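PDB 3O66: glycine betaine/carnitine/choline ABC transporter from Staphylococcus aureus subsp. aureus Mu50, which probably captures quaternary-ammonium compounds such as glycine betaine, carnitine or choline and delivers them to an ABC transporter for uptake. Local coordinates for residues Q104-Y110 with A222-N228. Residues are numbered along the deposited sequence; the frame is centred on the assembly and turned at random.
Sequences QTFFDSY and ASAVATN
T105 and A226 form the hydrogen-bonded pair of a short antiparallel ladder, T105 N reaching A226 O at 2.9 Å and A226 N returning to T105 O. F107 N continues it to A224 O; beyond that, the 104-110 chain bows away, and side chains and a water fill in until Y110 N returns to A222 O. S223 OG donates to F107 O over 2.7 Å, approaching from above the carbonyl plane, and a water bridges D108 O and A224 N. A222 O takes two donors: Y110 N, in the carbonyl plane, and S109 OG at 2.7 Å, tilted from it. At the other end, T105 OG1 gives a 2.6 Å hydrogen bond to a lone pair of N228 OD1, just where T227 caps helix 228-233.

Ring and apolar contacts lie on both faces. A chi1 of -165° swings the F106 ring away from its own backbone N, and F106 CD1 comes 3.5 Å from V225 CG2 on the face packed by helices 87-102 and 51-60. On the other face, the F107 ring turns its edge to A224 O and A226 CB, while T105 CG2 sits over the ring centre. The Y110 ring has the bridging water over one face and A224 CB near its hydroxyl, whose polar partner is G67 O.

Between these segments the chain builds the second sheet, so they bracket the other lobe, the pattern of the two-lobed periplasmic-binding-protein fold.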
loop_
_atom_site.group_PDB
_atom_site.type_symbol
_atom_site.label_atom_id
_atom_site.label_comp_id
_atom_site.label_asym_id
_atom_site.label_seq_id
_atom_site.Cartn_x
_atom_site.Cartn_y
_atom_site.Cartn_z
ATOM N N GLN A 104 7.746 18.896 -2.850
ATOM C CA GLN A 104 7.266 17.971 -1.815
ATOM C C GLN A 104 8.292 16.880 -1.565
ATOM O O GLN A 104 9.052 16.485 -2.461
ATOM C CB GLN A 104 5.943 17.324 -2.208
ATOM C CG GLN A 104 4.757 18.310 -2.307
ATOM C CD GLN A 104 3.510 17.680 -2.925
ATOM O OE1 GLN A 104 3.431 16.460 -3.094
ATOM N NE2 GLN A 104 2.540 18.521 -3.288
ATOM N N THR A 105 8.274 16.373 -0.336
ATOM C CA THR A 105 9.117 15.267 0.043
ATOM C C THR A 105 8.273 13.998 0.017
ATOM O O THR A 105 7.294 13.853 0.793
ATOM C CB THR A 105 9.733 15.505 1.421
ATOM O OG1 THR A 105 10.657 16.602 1.331
ATOM C CG2 THR A 105 10.458 14.241 1.940
ATOM N N PHE A 106 8.637 13.092 -0.880
ATOM C CA PHE A 106 8.037 11.751 -0.890
ATOM C C PHE A 106 8.998 10.919 -0.034
ATOM O O PHE A 106 10.114 10.660 -0.466
ATOM C CB PHE A 106 7.917 11.239 -2.354
ATOM C CG PHE A 106 7.010 10.043 -2.537
ATOM C CD1 PHE A 106 5.798 10.176 -3.224
ATOM C CD2 PHE A 106 7.384 8.778 -2.063
ATOM C CE1 PHE A 106 4.948 9.075 -3.417
ATOM C CE2 PHE A 106 6.564 7.666 -2.270
ATOM C CZ PHE A 106 5.335 7.824 -2.949
ATOM N N PHE A 107 8.573 10.528 1.181
ATOM C CA PHE A 107 9.494 9.895 2.156
ATOM C C PHE A 107 9.934 8.516 1.715
ATOM O O PHE A 107 9.314 7.897 0.827
ATOM C CB PHE A 107 8.872 9.841 3.557
ATOM C CG PHE A 107 8.862 11.181 4.254
ATOM C CD1 PHE A 107 9.836 11.483 5.213
ATOM C CD2 PHE A 107 7.910 12.143 3.920
ATOM C CE1 PHE A 107 9.847 12.723 5.851
ATOM C CE2 PHE A 107 7.907 13.398 4.542
ATOM C CZ PHE A 107 8.866 13.684 5.510
ATOM N N ASP A 108 11.045 8.062 2.285
ATOM C CA ASP A 108 11.412 6.645 2.198
ATOM C C ASP A 108 10.221 5.811 2.696
ATOM O O ASP A 108 9.444 6.275 3.509
ATOM C CB ASP A 108 12.650 6.336 3.024
ATOM C CG ASP A 108 13.946 6.852 2.381
ATOM O OD1 ASP A 108 13.946 7.292 1.212
ATOM O OD2 ASP A 108 14.981 6.807 3.067
ATOM N N SER A 109 10.094 4.583 2.201
ATOM C CA SER A 109 8.925 3.777 2.486
ATOM C C SER A 109 8.729 3.402 3.930
ATOM O O SER A 109 9.704 3.181 4.693
ATOM C CB SER A 109 8.917 2.511 1.610
ATOM O OG SER A 109 7.792 1.675 1.904
ATOM N N TYR A 110 7.466 3.349 4.317
ATOM C CA TYR A 110 7.075 2.721 5.592
ATOM C C TYR A 110 7.636 1.294 5.774
ATOM O O TYR A 110 7.821 0.836 6.904
ATOM C CB TYR A 110 5.563 2.660 5.683
ATOM C CG TYR A 110 4.921 4.008 5.887
ATOM C CD1 TYR A 110 5.251 4.792 6.993
ATOM C CD2 TYR A 110 3.962 4.480 4.981
ATOM C CE1 TYR A 110 4.651 6.015 7.189
ATOM C CE2 TYR A 110 3.349 5.713 5.142
ATOM C CZ TYR A 110 3.702 6.474 6.249
ATOM O OH TYR A 110 3.098 7.675 6.429
ATOM N N ALA A 222 4.851 2.080 -0.240
ATOM C CA ALA A 222 4.023 3.076 0.454
ATOM C C ALA A 222 4.879 4.007 1.306
ATOM O O ALA A 222 5.774 3.526 2.054
ATOM C CB ALA A 222 3.013 2.347 1.357
ATOM N N SER A 223 4.583 5.315 1.221
ATOM C CA SER A 223 5.309 6.347 1.981
ATOM C C SER A 223 4.378 7.473 2.341
ATOM O O SER A 223 3.341 7.635 1.691
ATOM C CB SER A 223 6.417 6.984 1.134
ATOM O OG SER A 223 7.372 6.049 0.651
ATOM N N ALA A 224 4.779 8.268 3.343
ATOM C CA ALA A 224 4.191 9.571 3.597
ATOM C C ALA A 224 4.670 10.564 2.524
ATOM O O ALA A 224 5.731 10.370 1.975
ATOM C CB ALA A 224 4.653 10.058 4.945
ATOM N N VAL A 225 3.866 11.598 2.246
ATOM C CA VAL A 225 4.284 12.810 1.504
ATOM C C VAL A 225 3.961 14.031 2.365
ATOM O O VAL A 225 2.931 14.074 3.030
ATOM C CB VAL A 225 3.574 12.891 0.135
ATOM C CG1 VAL A 225 3.903 14.253 -0.634
ATOM C CG2 VAL A 225 3.940 11.662 -0.714
ATOM N N ALA A 226 4.854 15.016 2.364
ATOM C CA ALA A 226 4.608 16.282 3.033
ATOM C C ALA A 226 5.078 17.384 2.073
ATOM O O ALA A 226 6.047 17.193 1.314
ATOM C CB ALA A 226 5.351 16.358 4.358
ATOM N N THR A 227 4.399 18.529 2.080
ATOM C CA THR A 227 4.923 19.685 1.312
ATOM C C THR A 227 6.168 20.220 1.986
ATOM O O THR A 227 6.312 20.173 3.235
ATOM C CB THR A 227 3.902 20.816 1.194
ATOM O OG1 THR A 227 3.636 21.345 2.502
ATOM C CG2 THR A 227 2.621 20.299 0.541
ATOM N N ASN A 228 7.098 20.706 1.183
ATOM C CA ASN A 228 8.306 21.293 1.752
ATOM C C ASN A 228 8.044 22.653 2.423
ATOM O O ASN A 228 8.780 23.055 3.344
ATOM C CB ASN A 228 9.452 21.310 0.713
ATOM C CG ASN A 228 9.925 19.897 0.393
ATOM O OD1 ASN A 228 9.764 18.992 1.217
ATOM N ND2 ASN A 228 10.479 19.690 -0.795
HETATM O O HOH W 1 6.918 7.069 4.765
#